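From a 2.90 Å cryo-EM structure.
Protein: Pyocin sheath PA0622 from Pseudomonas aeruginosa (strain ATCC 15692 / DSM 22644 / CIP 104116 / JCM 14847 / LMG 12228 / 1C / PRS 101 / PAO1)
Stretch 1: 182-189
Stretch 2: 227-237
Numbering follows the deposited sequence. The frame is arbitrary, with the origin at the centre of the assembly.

Stretch 1 (182-189) DPGVQVWD
Stretch 2 (227-237) KGVTGTSRPVE

The two stretches of the pyocin sheath protein run antiparallel and bury 576 Å² between them. In stretch 1, Asp-182 to Gly-184 are loop or turn and Val-185 to Trp-188 are strand; stretch 2 has no regular helix or strand. CA atoms pair Gly-184 with Ser-233 (5.0 Å), Val-185 with Thr-232 (4.5 Å), Gln-186 with Gly-231 (4.9 Å) and Val-187 with Val-229 (4.9 Å). Val-185 and Thr-232 form a single beta bridge.

Gln-186 has the largest covered area. Its phi/psi is -107/102, and its CB points toward stretch 2, with chi1 and chi2 both t. Its N donates to Gly-231 O at 2.6 Å, nearly straight at 163°. Its O accepts twice from Thr-230: from OG1 at a very short 2.5 Å and from N at 3.3 Å. The side-chain amide is probably turned over in the model, so its atoms are not interpreted.

Thr-230 reaches that carbonyl because its CB points toward stretch 1 and chi1 is p (57°). Its phi/psi is -123/-1. Gly-231 follows at 160/173, where a CB would jam against the carbonyl O of Thr-230; these angles call for glycine.

Pro-183, C-gamma exo at -72/131, points its CB toward stretch 2. Its CG lies 3.7 Å from Val-236 CG2, an apolar contact, and 4.0 Å from Arg-234 NH2, oblique to the guanidinium. Val-236 has chi1 t; Arg-234 runs m, t, m, and its end comes nearer to stretch 1 than its CB direction suggests.

Between these groups, Gly-184 O accepts from Ser-233 N at 2.8 Å and 145°. The same O meets Thr-232 CA at 3.2 Å in a CA-H...O contact. An ideal CB on Gly-184 would clash with Ser-233 OG at 2.8 Å. Val-185 (chi1 t) packs CG1 against Val-229 CG1 (chi1 m) at 3.6 Å.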

ATOM      1  N   ASP B 182      13.159 -32.871  60.315  1.00 52.85           N
ATOM      2  CA  ASP B 182      13.034 -34.120  61.064  1.00 52.85           C
ATOM      3  C   ASP B 182      12.555 -35.362  60.307  1.00 52.85           C
ATOM      4  O   ASP B 182      13.216 -36.401  60.449  1.00 52.85           O
ATOM      5  CB  ASP B 182      12.143 -33.946  62.291  1.00 52.85           C
ATOM      6  N   PRO B 183      11.442 -35.363  59.553  1.00 51.50           N
ATOM      7  CA  PRO B 183      10.945 -36.645  59.030  1.00 51.50           C
ATOM      8  C   PRO B 183      11.839 -37.173  57.921  1.00 51.50           C
ATOM      9  O   PRO B 183      12.216 -36.442  57.005  1.00 51.50           O
ATOM     10  CB  PRO B 183       9.549 -36.302  58.504  1.00 51.50           C
ATOM     11  CG  PRO B 183       9.220 -35.015  59.125  1.00 51.50           C
ATOM     12  CD  PRO B 183      10.497 -34.294  59.180  1.00 51.50           C
ATOM     13  N   GLY B 184      12.211 -38.438  58.042  1.00 54.03           N
ATOM     14  CA  GLY B 184      13.057 -39.047  57.049  1.00 54.03           C
ATOM     15  C   GLY B 184      12.324 -39.284  55.748  1.00 54.03           C
ATOM     16  O   GLY B 184      11.101 -39.300  55.674  1.00 54.03           O
ATOM     17  N   VAL B 185      13.093 -39.449  54.723  1.00 55.57           N
ATOM     18  CA  VAL B 185      12.603 -39.753  53.389  1.00 55.57           C
ATOM     19  C   VAL B 185      12.499 -41.262  53.216  1.00 55.57           C
ATOM     20  O   VAL B 185      13.386 -42.013  53.629  1.00 55.57           O
ATOM     21  CB  VAL B 185      13.530 -39.104  52.345  1.00 55.57           C
ATOM     22  CG1 VAL B 185      13.526 -39.850  51.049  1.00 55.57           C
ATOM     23  CG2 VAL B 185      13.076 -37.688  52.093  1.00 55.57           C
ATOM     24  N   GLN B 186      11.396 -41.709  52.632  1.00 60.04           N
ATOM     25  CA  GLN B 186      11.188 -43.099  52.261  1.00 60.04           C
ATOM     26  C   GLN B 186      11.313 -43.167  50.741  1.00 60.04           C
ATOM     27  O   GLN B 186      10.393 -42.779  50.020  1.00 60.04           O
ATOM     28  CB  GLN B 186       9.822 -43.552  52.755  1.00 60.04           C
ATOM     29  CG  GLN B 186       9.578 -45.023  52.747  1.00 60.04           C
ATOM     30  CD  GLN B 186       8.219 -45.347  53.315  1.00 60.04           C
ATOM     31  OE1 GLN B 186       7.428 -44.449  53.592  1.00 60.04           O
ATOM     32  NE2 GLN B 186       7.948 -46.631  53.523  1.00 60.04           N
ATOM     33  N   VAL B 187      12.454 -43.643  50.252  1.00 64.18           N
ATOM     34  CA  VAL B 187      12.772 -43.648  48.827  1.00 64.18           C
ATOM     35  C   VAL B 187      12.783 -45.087  48.316  1.00 64.18           C
ATOM     36  O   VAL B 187      13.233 -46.004  49.010  1.00 64.18           O
ATOM     37  CB  VAL B 187      14.108 -42.912  48.567  1.00 64.18           C
ATOM     38  CG1 VAL B 187      15.245 -43.508  49.371  1.00 64.18           C
ATOM     39  CG2 VAL B 187      14.469 -42.892  47.098  1.00 64.18           C
ATOM     40  N   TRP B 188      12.234 -45.293  47.122  1.00 72.78           N
ATOM     41  CA  TRP B 188      12.125 -46.637  46.570  1.00 72.78           C
ATOM     42  C   TRP B 188      13.484 -47.123  46.087  1.00 72.78           C
ATOM     43  O   TRP B 188      14.105 -46.503  45.218  1.00 72.78           O
ATOM     44  CB  TRP B 188      11.118 -46.663  45.428  1.00 72.78           C
ATOM     45  CG  TRP B 188      10.948 -48.024  44.861  1.00 72.78           C
ATOM     46  CD1 TRP B 188      10.349 -49.092  45.459  1.00 72.78           C
ATOM     47  CD2 TRP B 188      11.427 -48.485  43.598  1.00 72.78           C
ATOM     48  NE1 TRP B 188      10.407 -50.189  44.634  1.00 72.78           N
ATOM     49  CE2 TRP B 188      11.068 -49.841  43.486  1.00 72.78           C
ATOM     50  CE3 TRP B 188      12.122 -47.881  42.547  1.00 72.78           C
ATOM     51  CZ2 TRP B 188      11.375 -50.603  42.364  1.00 72.78           C
ATOM     52  CZ3 TRP B 188      12.428 -48.640  41.432  1.00 72.78           C
ATOM     53  CH2 TRP B 188      12.053 -49.985  41.349  1.00 72.78           C
ATOM     54  N   ASP B 189      13.943 -48.237  46.650  1.00 75.19           N
ATOM     55  CA  ASP B 189      15.205 -48.850  46.261  1.00 75.19           C
ATOM     56  C   ASP B 189      14.965 -49.777  45.077  1.00 75.19           C
ATOM     57  O   ASP B 189      14.028 -50.579  45.090  1.00 75.19           O
ATOM     58  CB  ASP B 189      15.806 -49.625  47.437  1.00 75.19           C
ATOM     59  N   LYS B 227      12.657 -33.868  44.848  1.00 51.39           N
ATOM     60  CA  LYS B 227      12.530 -34.829  43.767  1.00 51.39           C
ATOM     61  C   LYS B 227      13.299 -36.109  44.069  1.00 51.39           C
ATOM     62  O   LYS B 227      14.313 -36.098  44.767  1.00 51.39           O
ATOM     63  CB  LYS B 227      13.013 -34.232  42.445  1.00 51.39           C
ATOM     64  CG  LYS B 227      12.054 -33.257  41.806  1.00 51.39           C
ATOM     65  CD  LYS B 227      12.655 -32.704  40.531  1.00 51.39           C
ATOM     66  CE  LYS B 227      12.780 -33.755  39.450  1.00 51.39           C
ATOM     67  NZ  LYS B 227      13.301 -33.181  38.177  1.00 51.39           N
ATOM     68  N   GLY B 228      12.796 -37.214  43.530  1.00 54.25           N
ATOM     69  CA  GLY B 228      13.409 -38.509  43.732  1.00 54.25           C
ATOM     70  C   GLY B 228      12.946 -39.247  44.961  1.00 54.25           C
ATOM     71  O   GLY B 228      13.623 -40.185  45.392  1.00 54.25           O
ATOM     72  N   VAL B 229      11.814 -38.856  45.538  1.00 53.92           N
ATOM     73  CA  VAL B 229      11.332 -39.393  46.801  1.00 53.92           C
ATOM     74  C   VAL B 229       9.925 -39.937  46.609  1.00 53.92           C
ATOM     75  O   VAL B 229       9.193 -39.523  45.705  1.00 53.92           O
ATOM     76  CB  VAL B 229      11.358 -38.316  47.901  1.00 53.92           C
ATOM     77  CG1 VAL B 229      12.759 -37.883  48.147  1.00 53.92           C
ATOM     78  CG2 VAL B 229      10.599 -37.128  47.447  1.00 53.92           C
ATOM     79  N   THR B 230       9.555 -40.891  47.460  1.00 57.06           N
ATOM     80  CA  THR B 230       8.279 -41.579  47.341  1.00 57.06           C
ATOM     81  C   THR B 230       7.416 -41.483  48.586  1.00 57.06           C
ATOM     82  O   THR B 230       6.302 -42.013  48.588  1.00 57.06           O
ATOM     83  CB  THR B 230       8.494 -43.059  47.001  1.00 57.06           C
ATOM     84  OG1 THR B 230       9.313 -43.669  48.005  1.00 57.06           O
ATOM     85  CG2 THR B 230       9.143 -43.223  45.641  1.00 57.06           C
ATOM     86  N   GLY B 231       7.884 -40.827  49.631  1.00 56.29           N
ATOM     87  CA  GLY B 231       7.128 -40.727  50.860  1.00 56.29           C
ATOM     88  C   GLY B 231       8.042 -40.385  52.007  1.00 56.29           C
ATOM     89  O   GLY B 231       9.261 -40.350  51.873  1.00 56.29           O
ATOM     90  N   THR B 232       7.429 -40.126  53.152  1.00 55.26           N
ATOM     91  CA  THR B 232       8.176 -39.818  54.358  1.00 55.26           C
ATOM     92  C   THR B 232       8.089 -40.981  55.335  1.00 55.26           C
ATOM     93  O   THR B 232       7.285 -41.901  55.174  1.00 55.26           O
ATOM     94  CB  THR B 232       7.667 -38.534  55.016  1.00 55.26           C
ATOM     95  OG1 THR B 232       6.324 -38.724  55.458  1.00 55.26           O
ATOM     96  CG2 THR B 232       7.701 -37.395  54.029  1.00 55.26           C
ATOM     97  N   SER B 233       8.951 -40.933  56.353  1.00 56.48           N
ATOM     98  CA  SER B 233       8.977 -41.996  57.351  1.00 56.48           C
ATOM     99  C   SER B 233       7.749 -41.936  58.240  1.00 56.48           C
ATOM    100  O   SER B 233       7.239 -42.971  58.675  1.00 56.48           O
ATOM    101  CB  SER B 233      10.247 -41.901  58.193  1.00 56.48           C
ATOM    102  OG  SER B 233      11.394 -42.128  57.398  1.00 56.48           O
ATOM    103  N   ARG B 234       7.270 -40.734  58.522  1.00 55.25           N
ATOM    104  CA  ARG B 234       6.025 -40.519  59.218  1.00 55.25           C
ATOM    105  C   ARG B 234       5.158 -39.602  58.369  1.00 55.25           C
ATOM    106  O   ARG B 234       5.676 -38.687  57.723  1.00 55.25           O
ATOM    107  CB  ARG B 234       6.266 -39.877  60.579  1.00 55.25           C
ATOM    108  CG  ARG B 234       7.052 -40.734  61.529  1.00 55.25           C
ATOM    109  CD  ARG B 234       7.226 -40.016  62.837  1.00 55.25           C
ATOM    110  NE  ARG B 234       8.066 -38.827  62.712  1.00 55.25           N
ATOM    111  CZ  ARG B 234       7.613 -37.587  62.856  1.00 55.25           C
ATOM    112  NH1 ARG B 234       6.331 -37.387  63.110  1.00 55.25           N
ATOM    113  NH2 ARG B 234       8.427 -36.552  62.737  1.00 55.25           N
ATOM    114  N   PRO B 235       3.847 -39.826  58.328  1.00 55.11           N
ATOM    115  CA  PRO B 235       2.972 -38.919  57.571  1.00 55.11           C
ATOM    116  C   PRO B 235       2.839 -37.605  58.324  1.00 55.11           C
ATOM    117  O   PRO B 235       2.451 -37.585  59.492  1.00 55.11           O
ATOM    118  CB  PRO B 235       1.641 -39.678  57.510  1.00 55.11           C
ATOM    119  CG  PRO B 235       1.959 -41.077  57.913  1.00 55.11           C
ATOM    120  CD  PRO B 235       3.105 -40.981  58.860  1.00 55.11           C
ATOM    121  N   VAL B 236       3.199 -36.519  57.670  1.00 52.83           N
ATOM    122  CA  VAL B 236       3.161 -35.204  58.292  1.00 52.83           C
ATOM    123  C   VAL B 236       1.922 -34.470  57.803  1.00 52.83           C
ATOM    124  O   VAL B 236       1.577 -34.507  56.619  1.00 52.83           O
ATOM    125  CB  VAL B 236       4.459 -34.425  58.015  1.00 52.83           C
ATOM    126  CG1 VAL B 236       4.401 -33.019  58.556  1.00 52.83           C
ATOM    127  CG2 VAL B 236       5.599 -35.133  58.665  1.00 52.83           C
ATOM    128  N   GLU B 237       1.255 -33.803  58.729  1.00 53.43           N
ATOM    129  CA  GLU B 237      -0.139 -33.411  58.635  1.00 53.43           C
ATOM    130  C   GLU B 237      -0.218 -31.891  58.634  1.00 53.43           C
ATOM    131  O   GLU B 237      -0.144 -31.262  59.695  1.00 53.43           O
ATOM    132  CB  GLU B 237      -0.876 -34.010  59.826  1.00 53.43           C
TER